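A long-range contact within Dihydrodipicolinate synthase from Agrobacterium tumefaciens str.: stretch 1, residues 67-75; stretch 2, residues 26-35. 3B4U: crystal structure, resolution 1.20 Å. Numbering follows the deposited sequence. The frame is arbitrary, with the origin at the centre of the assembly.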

# COMPACT_ATOMS: atom_id res chain seq x y z
N ALA B 67 -5.72 2.62 28.04
CA ALA B 67 -6.02 3.48 29.19
C ALA B 67 -7.49 3.41 29.57
O ALA B 67 -7.82 3.54 30.75
CB ALA B 67 -5.61 4.92 28.89
N ALA B 68 -8.37 3.16 28.60
CA ALA B 68 -9.81 3.04 28.82
C ALA B 68 -10.17 1.65 29.40
O ALA B 68 -11.33 1.36 29.62
CB ALA B 68 -10.57 3.29 27.53
N GLY B 69 -9.20 0.79 29.55
CA GLY B 69 -9.40 -0.44 30.29
C GLY B 69 -9.78 -1.65 29.50
O GLY B 69 -10.07 -2.67 30.11
N ILE B 70 -9.79 -1.56 28.18
CA ILE B 70 -9.99 -2.74 27.37
C ILE B 70 -8.73 -3.58 27.45
O ILE B 70 -7.62 -3.09 27.26
CB ILE B 70 -10.36 -2.38 25.91
CG1 ILE B 70 -11.76 -1.74 25.88
CG2 ILE B 70 -10.35 -3.63 25.03
CD1 ILE B 70 -12.16 -1.13 24.56
N ALA B 71 -8.88 -4.85 27.79
CA ALA B 71 -7.72 -5.72 27.97
C ALA B 71 -6.95 -5.84 26.66
O ALA B 71 -7.55 -6.13 25.63
CB ALA B 71 -8.20 -7.11 28.41
N PRO B 72 -5.61 -5.69 26.69
CA PRO B 72 -4.85 -5.90 25.46
C PRO B 72 -5.10 -7.27 24.82
O PRO B 72 -5.09 -7.38 23.60
CB PRO B 72 -3.40 -5.75 25.94
CG PRO B 72 -3.45 -4.78 27.05
CD PRO B 72 -4.78 -5.11 27.76
N SER B 73 -5.34 -8.30 25.63
CA SER B 73 -5.65 -9.61 25.11
C SER B 73 -6.98 -9.72 24.38
O SER B 73 -7.26 -10.76 23.78
CB SER B 73 -5.58 -10.64 26.22
OG SER B 73 -6.54 -10.39 27.21
N ARG B 74 -7.78 -8.66 24.42
CA ARG B 74 -8.99 -8.57 23.63
C ARG B 74 -8.84 -7.62 22.44
O ARG B 74 -9.83 -7.29 21.81
CB ARG B 74 -10.18 -8.16 24.50
CG ARG B 74 -10.55 -9.28 25.48
CD ARG B 74 -11.80 -8.99 26.22
NE ARG B 74 -12.10 -10.05 27.17
CZ ARG B 74 -12.13 -9.93 28.50
NH1 ARG B 74 -11.88 -8.77 29.16
NH2 ARG B 74 -12.43 -11.00 29.19
N ILE B 75 -7.60 -7.28 22.08
CA ILE B 75 -7.32 -6.39 20.97
C ILE B 75 -6.40 -7.09 19.98
O ILE B 75 -5.37 -7.65 20.34
CB ILE B 75 -6.63 -5.09 21.44
CG1 ILE B 75 -7.53 -4.35 22.41
CG2 ILE B 75 -6.27 -4.20 20.25
CD1 ILE B 75 -6.88 -3.14 23.08
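Stretch 2, residues 26-35: MIAHARRCLS

Residues 26-35 of Dihydrodipicolinate synthase form a continuous helix, entered from earlier in the chain, that packs against the loop leaving the helix that holds Ala-67. The two stretches run in the same general sense: Ala-68 lies nearest Ile-27 (CA to CA 7.7 Å), Ile-70 nearest Arg-31 (CA to CA 7.9 Å), and Arg-74 nearest Leu-34 (CA to CA 8.6 Å). Contact is confined to Ile-27, Ala-30, Arg-31 and Leu-34, the i, i+3, i+4, i+7 stripe of one helix face; Ala-28 points away. Together the stretches bury 353 Å².

In stretch 1, Gly-69 ends the preceding helix in a Schellman motif with phi 94°. A CB on this backbone would press on the carbonyl O of Ala-68 and lie 3.2 Å from NH1 of Arg-31, so the absence of a side chain suits both the turn and its neighbour. Beyond it the chain extends through Ile-70 and Ala-71 and then tightens into a short 3-10 segment at Pro-72 and Ser-73, which stay clear of the helix.

Ile-70 is the apolar centre. With chi1 m and chi2 t, its CD1 reaches the helix, 4.0 Å from CB of Ala-30 and 4.1 Å from CG2 of Ile-27, while its CG2 lies 4.3 Å from CD1 of Leu-34. The small side chain of Ala-30 leaves room for this approach. Ile-27, also m,t, extends CD1 to within 3.8 Å of CB of Ala-68. Leu-34 (m,t) completes the stripe, its CD2 4.4 Å from CD of Arg-74. The aliphatic stem of Arg-74 is extended, with chi1 m and both chi2 and chi3 t.

Arg-31 leaves the helix sideways, but successive m rotamers at chi1 and chi2 fold the chain over, and a t chi3 then carries the guanidinium to the turn. NH1 donates a hydrogen bond to O of Ala-68 (2.9 Å, angle 141°), an acceptor near the guanidinium plane. Ile-70 covers one face of the group, its CG1 3.4 Å from CZ of Arg-31, so the same side chain serves both the apolar stripe and the charged end. NH1 of Arg-31 also comes within 3.2 Å of N of Ile-70, but both are donors and no bond forms. A water bridges Arg-31 and Ala-68, accepting from NE of Arg-31 (2.8 Å to the water O) and donating to O of Ala-68 (3.2 Å from the water O), so that this carbonyl is tied to the arginine both directly and through solvent.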

# COMPACT_ATOMS: atom_id res chain seq x y z
N MET B 26 -15.23 5.37 19.40
CA MET B 26 -14.60 4.14 18.95
C MET B 26 -14.51 3.13 20.08
O MET B 26 -14.83 1.95 19.91
CB MET B 26 -13.24 4.46 18.37
CG MET B 26 -12.60 3.30 17.65
SD MET B 26 -10.93 3.88 16.87
CE MET B 26 -10.34 2.19 16.14
N ILE B 27 -14.09 3.61 21.25
CA ILE B 27 -13.98 2.76 22.41
C ILE B 27 -15.36 2.26 22.85
O ILE B 27 -15.53 1.11 23.20
CB ILE B 27 -13.23 3.49 23.55
CG1 ILE B 27 -11.76 3.62 23.15
CG2 ILE B 27 -13.38 2.79 24.86
CD1 ILE B 27 -10.94 4.60 23.97
N ALA B 28 -16.34 3.14 22.84
CA ALA B 28 -17.71 2.74 23.22
C ALA B 28 -18.27 1.67 22.26
O ALA B 28 -18.93 0.73 22.69
CB ALA B 28 -18.63 3.98 23.29
N HIS B 29 -17.97 1.82 20.99
CA HIS B 29 -18.37 0.83 20.00
C HIS B 29 -17.67 -0.50 20.25
O HIS B 29 -18.30 -1.55 20.21
CB HIS B 29 -18.13 1.38 18.59
CG HIS B 29 -18.48 0.43 17.52
ND1 HIS B 29 -19.75 -0.07 17.36
CD2 HIS B 29 -17.71 -0.09 16.54
CE1 HIS B 29 -19.73 -0.88 16.32
NE2 HIS B 29 -18.51 -0.92 15.80
N ALA B 30 -16.38 -0.46 20.55
CA ALA B 30 -15.67 -1.69 20.90
C ALA B 30 -16.32 -2.36 22.11
O ALA B 30 -16.53 -3.57 22.12
CB ALA B 30 -14.21 -1.38 21.18
N ARG B 31 -16.63 -1.60 23.15
CA ARG B 31 -17.24 -2.17 24.34
C ARG B 31 -18.59 -2.80 24.01
O ARG B 31 -18.93 -3.86 24.54
CB ARG B 31 -17.46 -1.10 25.40
CG ARG B 31 -16.17 -0.63 26.05
CD ARG B 31 -15.62 -1.64 27.03
NE ARG B 31 -14.53 -1.08 27.85
CZ ARG B 31 -13.71 -1.79 28.62
NH1 ARG B 31 -12.77 -1.17 29.29
NH2 ARG B 31 -13.81 -3.11 28.74
N ARG B 32 -19.36 -2.16 23.14
CA ARG B 32 -20.66 -2.70 22.71
C ARG B 32 -20.45 -4.03 21.98
O ARG B 32 -21.15 -5.02 22.25
CB ARG B 32 -21.38 -1.68 21.84
CG ARG B 32 -22.62 -2.24 21.15
CD ARG B 32 -23.48 -1.15 20.50
NE ARG B 32 -22.68 -0.37 19.56
CZ ARG B 32 -22.67 0.95 19.46
NH1 ARG B 32 -23.49 1.68 20.19
NH2 ARG B 32 -21.84 1.54 18.63
N CYS B 33 -19.52 -4.08 21.04
CA CYS B 33 -19.27 -5.31 20.31
C CYS B 33 -18.79 -6.45 21.21
O CYS B 33 -19.24 -7.60 21.07
CB CYS B 33 -18.25 -5.04 19.20
SG CYS B 33 -18.87 -4.04 17.82
N LEU B 34 -17.91 -6.13 22.14
CA LEU B 34 -17.48 -7.11 23.13
C LEU B 34 -18.63 -7.59 24.00
O LEU B 34 -18.86 -8.79 24.14
CB LEU B 34 -16.34 -6.52 23.97
CG LEU B 34 -15.02 -6.27 23.23
CD1 LEU B 34 -14.12 -5.36 24.04
CD2 LEU B 34 -14.28 -7.55 22.89
N SER B 35 -19.47 -6.68 24.46
CA SER B 35 -20.62 -7.04 25.27
C SER B 35 -21.63 -7.91 24.53
O SER B 35 -22.29 -8.77 25.13
CB SER B 35 -21.32 -5.76 25.76
OG SER B 35 -22.52 -6.04 26.48
O HOH W 1 -14.28 1.69 28.35